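Local coordinates for protein tyrosine--tRNA ligase, mitochondrial (Coccidioides posadasii, PDB 5IJX) that probably charges tRNA(Tyr) with L-tyrosine at the expense of ATP, this truncated chain being its catalytic, tyrosine-binding part without the C-terminal region, at residues 76-81 / 301-306; 144-149 / 366-371; 44-49 / 87-92. All coordinates share one frame; numbering follows the deposited sequence.

Interaction 1: 76-81 / 301-306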
# COMPACT_ATOMS: atom_id res chain seq x y z
N ALA A 76 4.20 -14.35 -19.61
CA ALA A 76 4.42 -15.23 -20.73
C ALA A 76 5.49 -14.55 -21.57
O ALA A 76 5.51 -13.32 -21.66
CB ALA A 76 3.16 -15.46 -21.56
N PRO A 77 6.40 -15.31 -22.19
CA PRO A 77 7.42 -14.67 -23.03
C PRO A 77 6.84 -14.00 -24.26
O PRO A 77 7.50 -13.12 -24.83
CB PRO A 77 8.33 -15.84 -23.41
CG PRO A 77 7.39 -16.99 -23.50
CD PRO A 77 6.39 -16.78 -22.37
N SER A 78 5.63 -14.37 -24.67
CA SER A 78 4.97 -13.76 -25.80
C SER A 78 3.47 -13.80 -25.58
O SER A 78 2.96 -14.56 -24.74
CB SER A 78 5.31 -14.47 -27.12
OG SER A 78 4.38 -14.13 -28.12
N LEU A 79 2.76 -12.97 -26.33
CA LEU A 79 1.31 -13.05 -26.37
C LEU A 79 0.88 -14.30 -27.14
O LEU A 79 1.63 -14.86 -27.94
CB LEU A 79 0.71 -11.81 -27.03
CG LEU A 79 0.99 -10.46 -26.37
CD1 LEU A 79 0.52 -9.33 -27.27
CD2 LEU A 79 0.31 -10.37 -25.01
N HIS A 80 -0.35 -14.73 -26.87
CA HIS A 80 -1.00 -15.80 -27.60
C HIS A 80 -2.36 -15.30 -28.06
O HIS A 80 -2.82 -14.23 -27.65
CB HIS A 80 -1.13 -17.07 -26.75
CG HIS A 80 -1.64 -16.81 -25.36
ND1 HIS A 80 -2.97 -16.95 -25.02
CD2 HIS A 80 -1.00 -16.41 -24.24
CE1 HIS A 80 -3.13 -16.65 -23.74
NE2 HIS A 80 -1.95 -16.32 -23.25
N ILE A 81 -3.01 -16.09 -28.91
CA ILE A 81 -4.29 -15.66 -29.45
C ILE A 81 -5.31 -15.41 -28.34
O ILE A 81 -6.24 -14.62 -28.52
CB ILE A 81 -4.81 -16.69 -30.49
CG1 ILE A 81 -5.12 -18.03 -29.82
CG2 ILE A 81 -3.78 -16.86 -31.60
CD1 ILE A 81 -5.70 -19.07 -30.78
N ALA A 301 -2.04 -23.61 -27.11
CA ALA A 301 -1.43 -22.30 -26.89
C ALA A 301 -0.66 -21.85 -28.14
O ALA A 301 0.43 -22.35 -28.41
CB ALA A 301 -0.52 -22.34 -25.68
N VAL A 302 -1.23 -20.91 -28.88
CA VAL A 302 -0.66 -20.43 -30.13
C VAL A 302 -0.09 -19.04 -29.88
O VAL A 302 -0.85 -18.09 -29.60
CB VAL A 302 -1.69 -20.41 -31.26
CG1 VAL A 302 -1.01 -20.14 -32.60
CG2 VAL A 302 -2.47 -21.72 -31.31
N TRP A 303 1.23 -18.90 -29.98
CA TRP A 303 1.91 -17.65 -29.72
C TRP A 303 1.81 -16.71 -30.92
O TRP A 303 1.42 -17.10 -32.03
CB TRP A 303 3.37 -17.90 -29.37
CG TRP A 303 3.55 -18.93 -28.31
CD1 TRP A 303 3.86 -20.25 -28.49
CD2 TRP A 303 3.40 -18.74 -26.90
NE1 TRP A 303 3.93 -20.89 -27.27
CE2 TRP A 303 3.65 -19.98 -26.28
CE3 TRP A 303 3.09 -17.64 -26.10
CZ2 TRP A 303 3.59 -20.15 -24.90
CZ3 TRP A 303 3.03 -17.81 -24.73
CH2 TRP A 303 3.29 -19.05 -24.14
N LEU A 304 2.18 -15.45 -30.69
CA LEU A 304 2.29 -14.45 -31.74
C LEU A 304 3.73 -14.10 -32.07
O LEU A 304 3.97 -13.30 -32.98
CB LEU A 304 1.52 -13.19 -31.34
CG LEU A 304 0.07 -13.40 -30.91
CD1 LEU A 304 -0.62 -12.06 -30.67
CD2 LEU A 304 -0.70 -14.21 -31.94
N ASP A 305 4.69 -14.66 -31.34
CA ASP A 305 6.10 -14.50 -31.66
C ASP A 305 6.47 -15.46 -32.79
O ASP A 305 6.26 -16.67 -32.67
CB ASP A 305 6.95 -14.77 -30.42
CG ASP A 305 8.39 -14.29 -30.57
OD1 ASP A 305 8.96 -14.43 -31.67
OD2 ASP A 305 8.94 -13.78 -29.57
N LYS A 306 7.00 -14.92 -33.89
CA LYS A 306 7.31 -15.76 -35.04
C LYS A 306 8.32 -16.85 -34.67
O LYS A 306 8.32 -17.92 -35.29
CB LYS A 306 7.86 -14.90 -36.18
CG LYS A 306 7.42 -15.37 -37.56
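H80 and W303 face each other across a single antiparallel bridge, as a non-hydrogen-bonded pair. H80 opens the HIGH signature of class I synthetases (H80, I81, G82, H83). Segment 301-306 directly follows the unmodelled part of the KMSKS-type loop, so the bridge ties the start of the HIGH signature to the chain just after that loop, near the tyrosine site. The nearest atom of the H80 side chain lies about 8 Å from the bound tyrosine.

Backbone bonds flank the pair. I81 N donates to V302 O at 3.0 Å, and L304 N donates to L79 O at 2.9 Å. L79 O also takes the hydroxyl of S78 OG, which lies in the carbonyl plane on a lone pair, so two donors grip this oxygen. From D305 N, S78 OG receives a weak bond. Outside the segments it bonds Q139 of helix 126-154, whose side chain also bonds L79 N.

Apolar contacts fill in around these bonds. L304 CD1 meets L79 CB at 3.9 Å, while L304 CD2 reaches I81 CG2, the two side chains crossing at about a right angle.

The indole of W303 has CG beside the backbone N (chi1 -50°), which lays its six-membered ring along 76-78. A76 CB sits at the ring edge, 3.9 Å from W303 CZ3. S78 O lies in the plane of the indole, 3.3 Å from the same CZ3.

Interaction 2: 144-149 / 366-371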
# COMPACT_ATOMS: atom_id res chain seq x y z
N GLY A 144 -0.27 -2.02 -32.65
CA GLY A 144 -0.95 -0.75 -32.85
C GLY A 144 -0.91 -0.31 -34.29
O GLY A 144 -1.94 -0.18 -34.96
N PHE A 145 0.31 -0.06 -34.80
CA PHE A 145 0.47 0.28 -36.21
C PHE A 145 -0.20 -0.76 -37.09
O PHE A 145 -0.78 -0.43 -38.13
CB PHE A 145 1.95 0.41 -36.55
N SER A 146 -0.14 -2.03 -36.69
CA SER A 146 -0.81 -3.08 -37.45
C SER A 146 -2.31 -2.84 -37.50
O SER A 146 -2.93 -2.99 -38.56
CB SER A 146 -0.50 -4.44 -36.84
OG SER A 146 -1.09 -5.48 -37.59
N PHE A 147 -2.92 -2.46 -36.37
CA PHE A 147 -4.34 -2.14 -36.38
C PHE A 147 -4.64 -0.92 -37.24
O PHE A 147 -5.73 -0.82 -37.81
CB PHE A 147 -4.84 -1.90 -34.96
CG PHE A 147 -5.41 -3.12 -34.29
CD1 PHE A 147 -6.56 -3.71 -34.78
CD2 PHE A 147 -4.80 -3.66 -33.18
CE1 PHE A 147 -7.09 -4.83 -34.17
CE2 PHE A 147 -5.32 -4.77 -32.56
CZ PHE A 147 -6.47 -5.36 -33.05
N GLU A 148 -3.69 0.02 -37.33
CA GLU A 148 -3.90 1.17 -38.21
C GLU A 148 -3.91 0.74 -39.67
O GLU A 148 -4.85 1.06 -40.41
CB GLU A 148 -2.82 2.23 -37.95
CG GLU A 148 -3.03 3.54 -38.69
CD GLU A 148 -2.00 4.59 -38.33
OE1 GLU A 148 -1.63 4.67 -37.13
OE2 GLU A 148 -1.55 5.33 -39.23
N LYS A 149 -2.88 0.01 -40.10
CA LYS A 149 -2.81 -0.51 -41.47
C LYS A 149 -4.04 -1.35 -41.79
O LYS A 149 -4.86 -0.97 -42.64
CB LYS A 149 -1.55 -1.36 -41.65
CG LYS A 149 -0.24 -0.59 -41.50
CD LYS A 149 0.96 -1.52 -41.48
N VAL A 366 -3.47 -13.76 -39.90
CA VAL A 366 -2.02 -13.76 -40.08
C VAL A 366 -1.56 -12.44 -40.66
O VAL A 366 -0.43 -11.99 -40.38
CB VAL A 366 -1.58 -14.95 -40.96
CG1 VAL A 366 -0.08 -14.91 -41.20
CG2 VAL A 366 -1.97 -16.27 -40.30
N GLU A 367 -2.39 -11.78 -41.47
CA GLU A 367 -2.05 -10.44 -41.92
C GLU A 367 -2.10 -9.46 -40.75
O GLU A 367 -1.19 -8.65 -40.57
CB GLU A 367 -3.01 -9.99 -43.02
CG GLU A 367 -2.77 -8.54 -43.46
CD GLU A 367 -3.63 -8.12 -44.63
OE1 GLU A 367 -4.52 -8.90 -45.03
OE2 GLU A 367 -3.42 -7.01 -45.15
N LEU A 368 -3.17 -9.52 -39.95
CA LEU A 368 -3.31 -8.60 -38.83
C LEU A 368 -2.13 -8.70 -37.87
O LEU A 368 -1.78 -7.71 -37.22
CB LEU A 368 -4.61 -8.89 -38.09
CG LEU A 368 -4.84 -8.14 -36.77
CD1 LEU A 368 -4.72 -6.63 -36.96
CD2 LEU A 368 -6.21 -8.50 -36.20
N ILE A 369 -1.50 -9.86 -37.78
CA ILE A 369 -0.45 -10.10 -36.78
C ILE A 369 0.94 -9.93 -37.37
O ILE A 369 1.78 -9.23 -36.80
CB ILE A 369 -0.63 -11.49 -36.14
CG1 ILE A 369 -2.02 -11.62 -35.51
CG2 ILE A 369 0.45 -11.75 -35.11
CD1 ILE A 369 -2.32 -10.59 -34.42
N HIS A 370 1.22 -10.56 -38.51
CA HIS A 370 2.58 -10.71 -39.01
C HIS A 370 2.86 -9.94 -40.29
O HIS A 370 3.98 -10.05 -40.82
CB HIS A 370 2.89 -12.19 -39.23
CG HIS A 370 3.19 -12.94 -37.96
ND1 HIS A 370 2.38 -13.94 -37.48
CD2 HIS A 370 4.22 -12.83 -37.09
CE1 HIS A 370 2.90 -14.42 -36.36
NE2 HIS A 370 4.01 -13.76 -36.10
N GLY A 371 1.91 -9.19 -40.81
CA GLY A 371 2.12 -8.43 -42.02
C GLY A 371 1.44 -9.07 -43.22
O GLY A 371 1.11 -10.26 -43.23
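S146 OG and L368 CG both stand anti to their backbone N. In S146 (chi1 -178°) this sends OG straight out toward helix 356-370. In L368 (chi1 172°) it swings the isobutyl group toward helix 126-154, although its CB starts off to one side. F147 starts even less favourably: its CB points away from the other helix, yet its ring comes back to meet L368.

The polar contact is one hydrogen bond. S146 OG donates to L368 O. The modelled length of 2.4 Å is doubtful at this resolution, so the bond is best read as present but not as unusually strong. The acceptor lies in the last turn of helix 356-370, near where it ends before G371. G371 leaves helical geometry with positive phi and stands at the N-cap position of helix 372-381.

The apolar contact is a CH-pi interaction. L368 CD1 sits over one face of the F147 ring, 4.2 Å from its centroid and 19° off the ring normal. It is shifted toward the rim, on the side of CD1 and CE1. The same methyl passes 3.9 Å from S146 OG, so one methyl of L368 touches both the hydroxyl and the ring. E367 turns its carboxylate to K153 in a salt bridge, a second polar tie between the two helices.

The segment axes approach to 8.9 Å, with N-to-C directions 139° apart. This is roughly antiparallel helix packing. Helix 126-154 belongs to the crossover between parallel strands 99-104 and 164-168 of the Rossmann-type catalytic fold. Helix 356-370 is part of the helical region after the KMSKS-type loop, consistent with the alpha-helical domain of tyrosyl-tRNA synthetases.

Interaction 3: 44-49 / 87-92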
# COMPACT_ATOMS: atom_id res chain seq x y z
N ARG A 44 -20.66 -8.72 -33.25
CA ARG A 44 -19.42 -9.42 -33.54
C ARG A 44 -19.09 -10.50 -32.52
O ARG A 44 -18.10 -11.21 -32.68
CB ARG A 44 -18.25 -8.42 -33.62
CG ARG A 44 -18.44 -7.29 -34.62
CD ARG A 44 -18.49 -7.78 -36.07
NE ARG A 44 -17.21 -8.31 -36.52
CZ ARG A 44 -16.87 -8.46 -37.80
NH1 ARG A 44 -17.71 -8.10 -38.76
NH2 ARG A 44 -15.68 -8.95 -38.12
N GLY A 45 -19.90 -10.63 -31.46
CA GLY A 45 -19.66 -11.65 -30.47
C GLY A 45 -18.48 -11.40 -29.57
O GLY A 45 -18.02 -12.32 -28.88
N LEU A 46 -17.96 -10.17 -29.54
CA LEU A 46 -16.84 -9.83 -28.67
C LEU A 46 -17.29 -9.45 -27.27
O LEU A 46 -16.43 -9.23 -26.40
CB LEU A 46 -16.03 -8.68 -29.27
CG LEU A 46 -15.30 -8.97 -30.58
CD1 LEU A 46 -14.63 -7.70 -31.10
CD2 LEU A 46 -14.27 -10.08 -30.42
N VAL A 47 -18.59 -9.37 -27.01
CA VAL A 47 -19.11 -8.93 -25.73
C VAL A 47 -19.66 -10.16 -25.02
O VAL A 47 -20.76 -10.62 -25.32
CB VAL A 47 -20.19 -7.85 -25.89
CG1 VAL A 47 -20.72 -7.41 -24.53
CG2 VAL A 47 -19.65 -6.66 -26.66
N ASN A 48 -18.89 -10.70 -24.07
CA ASN A 48 -19.43 -11.74 -23.22
C ASN A 48 -20.37 -11.17 -22.16
O ASN A 48 -21.40 -11.77 -21.85
CB ASN A 48 -18.31 -12.54 -22.55
CG ASN A 48 -18.83 -13.59 -21.59
OD1 ASN A 48 -18.64 -13.49 -20.38
ND2 ASN A 48 -19.51 -14.60 -22.13
N SER A 49 -20.05 -10.00 -21.61
CA SER A 49 -20.98 -9.33 -20.70
C SER A 49 -20.49 -7.91 -20.47
O SER A 49 -19.35 -7.56 -20.78
CB SER A 49 -21.12 -10.08 -19.38
OG SER A 49 -20.03 -9.82 -18.52
N PHE A 87 -8.16 -6.97 -27.17
CA PHE A 87 -7.46 -6.09 -28.10
C PHE A 87 -8.27 -5.87 -29.37
O PHE A 87 -8.34 -4.74 -29.87
CB PHE A 87 -6.09 -6.69 -28.41
CG PHE A 87 -5.17 -6.73 -27.22
CD1 PHE A 87 -5.27 -5.78 -26.22
CD2 PHE A 87 -4.22 -7.73 -27.09
CE1 PHE A 87 -4.44 -5.81 -25.12
CE2 PHE A 87 -3.38 -7.77 -25.98
CZ PHE A 87 -3.49 -6.81 -25.00
N MSE A 88 -8.92 -6.91 -29.88
CA MSE A 88 -9.83 -6.74 -31.00
C MSE A 88 -10.76 -5.58 -30.67
O MSE A 88 -10.85 -4.62 -31.44
CB MSE A 88 -10.64 -8.01 -31.27
CG MSE A 88 -9.83 -9.18 -31.83
SE MSE A 88 -8.81 -8.74 -33.43
CE MSE A 88 -10.20 -7.86 -34.47
N ILE A 89 -11.42 -5.64 -29.51
CA ILE A 89 -12.29 -4.55 -29.10
C ILE A 89 -11.54 -3.23 -29.18
O ILE A 89 -11.95 -2.30 -29.89
CB ILE A 89 -12.86 -4.80 -27.69
CG1 ILE A 89 -13.86 -5.97 -27.74
CG2 ILE A 89 -13.53 -3.54 -27.13
CD1 ILE A 89 -14.61 -6.24 -26.44
N LEU A 90 -10.39 -3.14 -28.50
CA LEU A 90 -9.58 -1.94 -28.59
C LEU A 90 -9.39 -1.53 -30.05
O LEU A 90 -9.67 -0.39 -30.43
CB LEU A 90 -8.22 -2.15 -27.92
CG LEU A 90 -8.16 -2.27 -26.40
CD1 LEU A 90 -6.72 -2.16 -25.93
CD2 LEU A 90 -9.03 -1.23 -25.70
N GLY A 91 -8.93 -2.47 -30.87
CA GLY A 91 -8.76 -2.22 -32.29
C GLY A 91 -9.98 -1.53 -32.85
O GLY A 91 -9.90 -0.39 -33.34
N TRP A 92 -11.13 -2.19 -32.73
CA TRP A 92 -12.37 -1.58 -33.21
C TRP A 92 -12.51 -0.18 -32.63
O TRP A 92 -12.62 0.81 -33.36
CB TRP A 92 -13.57 -2.45 -32.84
CG TRP A 92 -13.69 -3.69 -33.69
CD1 TRP A 92 -13.52 -4.98 -33.29
CD2 TRP A 92 -14.00 -3.74 -35.09
NE1 TRP A 92 -13.71 -5.83 -34.36
CE2 TRP A 92 -14.00 -5.09 -35.47
CE3 TRP A 92 -14.27 -2.77 -36.06
CZ2 TRP A 92 -14.27 -5.50 -36.77
CZ3 TRP A 92 -14.53 -3.18 -37.36
CH2 TRP A 92 -14.53 -4.53 -37.70
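L46 drives its side chain into helix 84-95, against I89, M88 and W92. Its CB lies 3.8 Å from I89 CG1, and the two side chains slide past each other in opposite directions. CG stays beside the backbone N (chi1 -65°) and carries the chain on to CD1. That methyl is the tip of the contact. It comes 3.7 Å from W92 CD1, where the two side chains cross at about a right angle. It also touches CB of M88, a selenomethionine, at 4.0 Å. Behind it, I89 CD1 packs on L46 O at 3.5 Å.

R44 adds the second layer. W92 turns the edge of its ring to the guanidinium, with CZ2 over one guanidinium face and the two planes 65° apart. W92 CZ2 is 4.0 Å from R44 NH2. G45 ends helix 37-43 in a Schellman motif.

The contact thus joins the N-terminal helical part to the first crossover helix of the Rossmann-type fold, between strands 67-72 and 99-104. No hydrogen bond spans the segments. R44 instead bonds K331 O and V336 O, which would help offset its buried charge. The contact itself rests on apolar packing around L46 and on the guanidinium face against the edge of W92.

How the interactions relate
From the N terminus, interaction 3 closes first, joining 44-49 to 87-92 over 37 intervening residues. Segment 76-81 lies within that loop but pairs far downstream with 301-306, so interactions 3 and 1 cross. Interaction 2 opens at 144-149, after interaction 3 has closed, and ends at 366-371, beyond interaction 1, which it also crosses. Interactions 3 and 2 follow in series, yet they touch in space: F147 CE1 lies 3.6 Å from G91 CA, and L368 CD2 packs on M88 SE. L304 O and H370 NE2 link interactions 1 and 2 weakly. Together the contacts tie the chain after helix 37-43, the Rossmann-type core, the HIGH loop, the chain after the KMSKS-type loop and the C-terminal helices.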